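Local coordinates for protein Ral guanine nucleotide dissociation stimulator-like 2 (Mus musculus, PDB 4JGW) that probably acts as a guanine nucleotide exchange factor for small G proteins and is a putative effector of Ras and/or Rap, here represented by its REM and CDC25-homology region, at residues L51-L56 and Y413-D417; D72-A78 and R419-F423. All blocks are in the same frame, centred on the assembly; numbering follows the deposited sequence.

Interaction 1. Residues L51-L56 and Y413-D417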
loop_
_atom_site.group_PDB
_atom_site.type_symbol
_atom_site.label_atom_id
_atom_site.label_comp_id
_atom_site.label_asym_id
_atom_site.label_seq_id
_atom_site.Cartn_x
_atom_site.Cartn_y
_atom_site.Cartn_z
ATOM N N LEU A 51 16.226 18.964 -1.648
ATOM C CA LEU A 51 16.307 19.027 -0.190
ATOM C C LEU A 51 16.637 17.651 0.383
ATOM O O LEU A 51 15.988 16.658 0.051
ATOM C CB LEU A 51 15.009 19.585 0.415
ATOM C CG LEU A 51 15.017 19.960 1.907
ATOM C CD1 LEU A 51 14.025 21.076 2.215
ATOM C CD2 LEU A 51 14.764 18.755 2.806
ATOM N N ARG A 52 17.655 17.611 1.238
ATOM C CA ARG A 52 18.119 16.374 1.864
ATOM C C ARG A 52 17.614 16.244 3.297
ATOM O O ARG A 52 17.195 15.168 3.723
ATOM C CB ARG A 52 19.649 16.315 1.846
ATOM C CG ARG A 52 20.247 15.962 0.496
ATOM C CD ARG A 52 20.319 14.457 0.306
ATOM N NE ARG A 52 21.376 14.073 -0.623
ATOM C CZ ARG A 52 22.655 13.930 -0.288
ATOM N NH1 ARG A 52 23.052 14.138 0.962
ATOM N NH2 ARG A 52 23.544 13.580 -1.208
ATOM N N ALA A 53 17.678 17.350 4.034
ATOM C CA ALA A 53 17.227 17.410 5.419
ATOM C C ALA A 53 16.904 18.847 5.788
ATOM O O ALA A 53 17.485 19.782 5.237
ATOM C CB ALA A 53 18.290 16.852 6.354
ATOM N N GLY A 54 15.974 19.020 6.721
ATOM C CA GLY A 54 15.601 20.349 7.180
ATOM C C GLY A 54 14.505 20.332 8.220
ATOM O O GLY A 54 13.875 19.298 8.453
ATOM N N THR A 55 14.281 21.485 8.846
ATOM C CA THR A 55 13.204 21.641 9.819
ATOM C C THR A 55 11.856 21.571 9.116
ATOM O O THR A 55 11.768 21.776 7.900
ATOM C CB THR A 55 13.299 22.982 10.587
ATOM O OG1 THR A 55 13.149 24.073 9.672
ATOM C CG2 THR A 55 14.635 23.107 11.317
ATOM N N LEU A 56 10.808 21.290 9.887
ATOM C CA LEU A 56 9.448 21.230 9.365
ATOM C C LEU A 56 9.058 22.542 8.677
ATOM O O LEU A 56 8.357 22.537 7.659
ATOM C CB LEU A 56 8.470 20.884 10.492
ATOM C CG LEU A 56 7.102 20.288 10.146
ATOM C CD1 LEU A 56 7.205 19.092 9.201
ATOM C CD2 LEU A 56 6.374 19.897 11.425
ATOM N N TYR A 413 17.098 18.078 12.279
ATOM C CA TYR A 413 16.569 18.119 10.914
ATOM C C TYR A 413 15.860 16.813 10.591
ATOM O O TYR A 413 16.362 15.736 10.913
ATOM C CB TYR A 413 17.698 18.320 9.897
ATOM C CG TYR A 413 18.238 19.734 9.755
ATOM C CD1 TYR A 413 19.006 20.086 8.645
ATOM C CD2 TYR A 413 17.983 20.716 10.717
ATOM C CE1 TYR A 413 19.514 21.370 8.497
ATOM C CE2 TYR A 413 18.486 22.008 10.577
ATOM C CZ TYR A 413 19.252 22.324 9.466
ATOM O OH TYR A 413 19.753 23.596 9.317
ATOM N N ILE A 414 14.697 16.913 9.955
ATOM C CA ILE A 414 14.006 15.737 9.436
ATOM C C ILE A 414 14.831 15.135 8.296
ATOM O O ILE A 414 15.155 15.823 7.325
ATOM C CB ILE A 414 12.565 16.082 8.972
ATOM C CG1 ILE A 414 11.691 16.418 10.187
ATOM C CG2 ILE A 414 11.950 14.931 8.165
ATOM C CD1 ILE A 414 10.484 17.281 9.870
ATOM N N ASN A 415 15.192 13.863 8.438
ATOM C CA ASN A 415 15.934 13.146 7.405
ATOM C C ASN A 415 15.016 12.806 6.230
ATOM O O ASN A 415 14.371 11.756 6.219
ATOM C CB ASN A 415 16.588 11.883 7.988
ATOM C CG ASN A 415 17.290 11.033 6.935
ATOM O OD1 ASN A 415 17.746 11.536 5.909
ATOM N ND2 ASN A 415 17.379 9.733 7.194
ATOM N N PHE A 416 14.965 13.698 5.243
ATOM C CA PHE A 416 14.028 13.544 4.133
ATOM C C PHE A 416 14.395 12.418 3.169
ATOM O O PHE A 416 13.524 11.888 2.482
ATOM C CB PHE A 416 13.809 14.863 3.385
ATOM C CG PHE A 416 12.498 14.923 2.646
ATOM C CD1 PHE A 416 11.325 15.266 3.314
ATOM C CD2 PHE A 416 12.432 14.626 1.285
ATOM C CE1 PHE A 416 10.106 15.318 2.639
ATOM C CE2 PHE A 416 11.222 14.671 0.603
ATOM C CZ PHE A 416 10.055 15.021 1.279
ATOM N N ASP A 417 15.678 12.050 3.134
ATOM C CA ASP A 417 16.136 10.890 2.366
ATOM C C ASP A 417 15.287 9.658 2.675
ATOM O O ASP A 417 14.882 8.932 1.765
ATOM C CB ASP A 417 17.611 10.592 2.654
ATOM C CG ASP A 417 18.557 11.569 1.972
ATOM O OD1 ASP A 417 18.088 12.448 1.218
ATOM O OD2 ASP A 417 19.780 11.451 2.191
HETATM O O HOH W 1 15.848 14.050 0.818
#
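Tyr413 lays one face of its ring over the backbone of Gly54, whose CA sits 4.0 Å from the ring centroid in a CH-pi contact, displaced toward the rim. With CG anti to the carbonyl carbon (chi1 -78°), the torsion swings the ring over Gly54 and on to Thr55, Tyr413 CE2 meeting Thr55 CG2 at 4.1 Å. The two backbones pair as antiparallel strands. Ile414 N donates to Gly54 O over 2.9 Å, the nitrogen lying 48° out of the carbonyl plane, while the return bond from Gly54 N to Ile414 O and the one from Phe416 N to Arg52 O are weak. Ala53 faces Asn415 as the adjoining non-hydrogen-bonded pair, and its CA makes a short C-H...O contact with Ile414 O. Hydrophobic contacts flank the pairing: Ile414 CD1 reaches Leu56 CD1 at 3.8 Å, and Leu51 CD2 packs on Phe416 CB. A water appears to link Leu51 O (2.7 Å) with Asp417 OD1 (2.8 Å), whereas Arg52 NE stays 4.1 Å from Asp417 OD1, beyond a salt bridge. Strand 414-415 thus joins the N-terminal sheet beside strand 46-54. One well-formed backbone bond and two weak ones pair the strands, glycine lets the tyrosine ring lie close over its CA, and Arg52 and Asp417 probably add at most a modest attraction.

Interaction 2. Residues D72-A78 and R419-F423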
loop_
_atom_site.group_PDB
_atom_site.type_symbol
_atom_site.label_atom_id
_atom_site.label_comp_id
_atom_site.label_asym_id
_atom_site.label_seq_id
_atom_site.Cartn_x
_atom_site.Cartn_y
_atom_site.Cartn_z
ATOM N N ASP A 72 13.399 19.642 -7.973
ATOM C CA ASP A 72 13.279 18.587 -6.965
ATOM C C ASP A 72 11.904 17.935 -7.126
ATOM O O ASP A 72 11.006 18.133 -6.299
ATOM C CB ASP A 72 13.453 19.194 -5.564
ATOM C CG ASP A 72 13.591 18.147 -4.458
ATOM O OD1 ASP A 72 13.563 16.925 -4.735
ATOM O OD2 ASP A 72 13.732 18.564 -3.287
ATOM N N MET A 73 11.739 17.169 -8.204
ATOM C CA MET A 73 10.409 16.671 -8.580
ATOM C C MET A 73 9.779 15.639 -7.636
ATOM O O MET A 73 8.555 15.531 -7.580
ATOM C CB MET A 73 10.340 16.217 -10.051
ATOM C CG MET A 73 11.660 15.909 -10.723
ATOM S SD MET A 73 11.488 15.665 -12.508
ATOM C CE MET A 73 11.884 17.287 -13.154
ATOM N N MET A 74 10.598 14.903 -6.887
ATOM C CA MET A 74 10.064 13.936 -5.929
ATOM C C MET A 74 9.568 14.585 -4.631
ATOM O O MET A 74 8.734 14.012 -3.931
ATOM C CB MET A 74 11.075 12.822 -5.619
ATOM C CG MET A 74 10.455 11.640 -4.859
ATOM S SD MET A 74 11.590 10.331 -4.367
ATOM C CE MET A 74 11.987 9.597 -5.956
ATOM N N PHE A 75 10.067 15.784 -4.326
ATOM C CA PHE A 75 9.835 16.400 -3.017
ATOM C C PHE A 75 8.365 16.563 -2.634
ATOM O O PHE A 75 7.948 16.102 -1.572
ATOM C CB PHE A 75 10.549 17.747 -2.889
ATOM C CG PHE A 75 10.368 18.387 -1.543
ATOM C CD1 PHE A 75 11.163 18.004 -0.468
ATOM C CD2 PHE A 75 9.382 19.345 -1.340
ATOM C CE1 PHE A 75 10.989 18.576 0.782
ATOM C CE2 PHE A 75 9.202 19.926 -0.090
ATOM C CZ PHE A 75 10.007 19.542 0.971
ATOM N N THR A 76 7.601 17.234 -3.494
ATOM C CA THR A 76 6.199 17.545 -3.228
ATOM C C THR A 76 5.331 16.294 -3.001
ATOM O O THR A 76 4.663 16.201 -1.972
ATOM C CB THR A 76 5.603 18.461 -4.333
ATOM O OG1 THR A 76 6.422 19.629 -4.472
ATOM C CG2 THR A 76 4.174 18.880 -4.002
ATOM N N PRO A 77 5.339 15.330 -3.947
ATOM C CA PRO A 77 4.514 14.140 -3.716
ATOM C C PRO A 77 4.994 13.282 -2.541
ATOM O O PRO A 77 4.169 12.709 -1.829
ATOM C CB PRO A 77 4.625 13.368 -5.037
ATOM C CG PRO A 77 5.891 13.851 -5.658
ATOM C CD PRO A 77 5.991 15.291 -5.271
ATOM N N ALA A 78 6.310 13.207 -2.341
ATOM C CA ALA A 78 6.887 12.462 -1.222
ATOM C C ALA A 78 6.487 13.045 0.129
ATOM O O ALA A 78 6.098 12.303 1.030
ATOM C CB ALA A 78 8.408 12.383 -1.343
ATOM N N ARG A 419 12.233 9.615 3.628
ATOM C CA ARG A 419 10.895 9.822 3.066
ATOM C C ARG A 419 10.844 9.588 1.555
ATOM O O ARG A 419 9.813 9.167 1.024
ATOM C CB ARG A 419 10.362 11.218 3.417
ATOM C CG ARG A 419 10.391 11.556 4.909
ATOM C CD ARG A 419 9.676 10.502 5.747
ATOM N NE ARG A 419 10.022 10.592 7.164
ATOM C CZ ARG A 419 9.722 9.669 8.076
ATOM N NH1 ARG A 419 9.068 8.567 7.730
ATOM N NH2 ARG A 419 10.080 9.845 9.338
ATOM N N ARG A 420 11.957 9.867 0.875
ATOM C CA ARG A 420 12.080 9.606 -0.560
ATOM C C ARG A 420 12.078 8.109 -0.835
ATOM O O ARG A 420 11.426 7.643 -1.774
ATOM C CB ARG A 420 13.363 10.226 -1.117
ATOM C CG ARG A 420 13.310 11.728 -1.272
ATOM C CD ARG A 420 14.594 12.277 -1.876
ATOM N NE ARG A 420 14.687 13.711 -1.630
ATOM C CZ ARG A 420 14.221 14.652 -2.442
ATOM N NH1 ARG A 420 13.640 14.326 -3.593
ATOM N NH2 ARG A 420 14.345 15.928 -2.101
ATOM N N LYS A 421 12.821 7.371 -0.011
ATOM C CA LYS A 421 12.911 5.917 -0.107
ATOM C C LYS A 421 11.566 5.273 0.216
ATOM O O LYS A 421 11.206 4.245 -0.361
ATOM C CB LYS A 421 13.994 5.383 0.834
ATOM C CG LYS A 421 15.403 5.863 0.510
ATOM C CD LYS A 421 16.418 5.297 1.491
ATOM C CE LYS A 421 17.773 5.976 1.333
ATOM N NZ LYS A 421 18.828 5.286 2.126
ATOM N N GLU A 422 10.829 5.890 1.135
ATOM C CA GLU A 422 9.473 5.462 1.455
ATOM C C GLU A 422 8.522 5.713 0.283
ATOM O O GLU A 422 7.759 4.823 -0.097
ATOM C CB GLU A 422 8.976 6.142 2.732
ATOM C CG GLU A 422 9.535 5.505 4.000
ATOM C CD GLU A 422 9.137 6.227 5.271
ATOM O OE1 GLU A 422 8.845 7.438 5.216
ATOM O OE2 GLU A 422 9.121 5.578 6.335
ATOM N N PHE A 423 8.591 6.911 -0.295
ATOM C CA PHE A 423 7.770 7.251 -1.459
ATOM C C PHE A 423 8.025 6.321 -2.648
ATOM O O PHE A 423 7.088 5.941 -3.341
ATOM C CB PHE A 423 7.950 8.720 -1.870
ATOM C CG PHE A 423 7.130 9.119 -3.076
ATOM C CD1 PHE A 423 5.750 9.291 -2.973
ATOM C CD2 PHE A 423 7.738 9.313 -4.313
ATOM C CE1 PHE A 423 4.993 9.651 -4.083
ATOM C CE2 PHE A 423 6.991 9.679 -5.432
ATOM C CZ PHE A 423 5.615 9.848 -5.319
#
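Phe423 projects from helix 416-436 into the side of the turn and helix formed by 72-78, where Met74, Pro77 and Ala78 touch it. Its CG is anti to the backbone N (chi1 180°), which carries the ring across to the other helix. Ala78 CB meets Phe423 CB at 3.7 Å, close to where the two backbones come nearest, and the backbone N of Ala78 lies over one face of the ring, offset toward its rim. At the far end of the ring, Pro77 CB touches Phe423 CZ at 3.7 Å. Met74 runs past the phenylalanine in the opposite direction: Met74 CG approaches Phe423 CD2 at 3.6 Å, and the sulfur lies obliquely to the ring in a Met-aromatic contact, SD standing 5.3 Å from the centroid. The same sulfur also packs on CB and CG of Arg420.

Beyond that stem, the extended chain of Arg420 brings its guanidinium end-on to Asp72, with the two flat groups nearly coplanar, 21° apart. Arg420 NH1 donates to Asp72 OD1 at 2.8 Å, and one side of Arg420 NH2 faces both oxygens, Asp72 OD2 at 3.0 Å; each oxygen uses its syn lone pair. Phe75 places a ring edge near NH2, which also donates to Leu51 O. Asp72 OD2 also accepts from His62 NE2 and Leu51 N. The contact thus joins the REM part to a helix of the CDC25-homology part. Together the carboxylate and Leu51 O hold the guanidinium's rotation, while Arg420 and the other donors probably favour the anion of buried Asp72. Met74 connects the two ends, its SD resting on the arginine stem and its CG on Phe423.

From the N terminus, the chain passes through strand 46-54, which supplies 51-56, and then reaches 72-78 at the start of helix 75-82. More than 300 residues separate each from its partner: 413-417 closes the loop of interaction 1, and 419-423, further along helix 416-436, closes that of interaction 2. The segments alternate, so the two loops cross rather than nest. Leu51 and Arg420 share a probable hydrogen bond, as do Leu51 and Asp72, and the Phe416 and Phe75 rings pack together. The N-terminal sheet and REM helices are thereby tied, at adjoining sites, to strand 414-415 and the helix 416-436 that follows it.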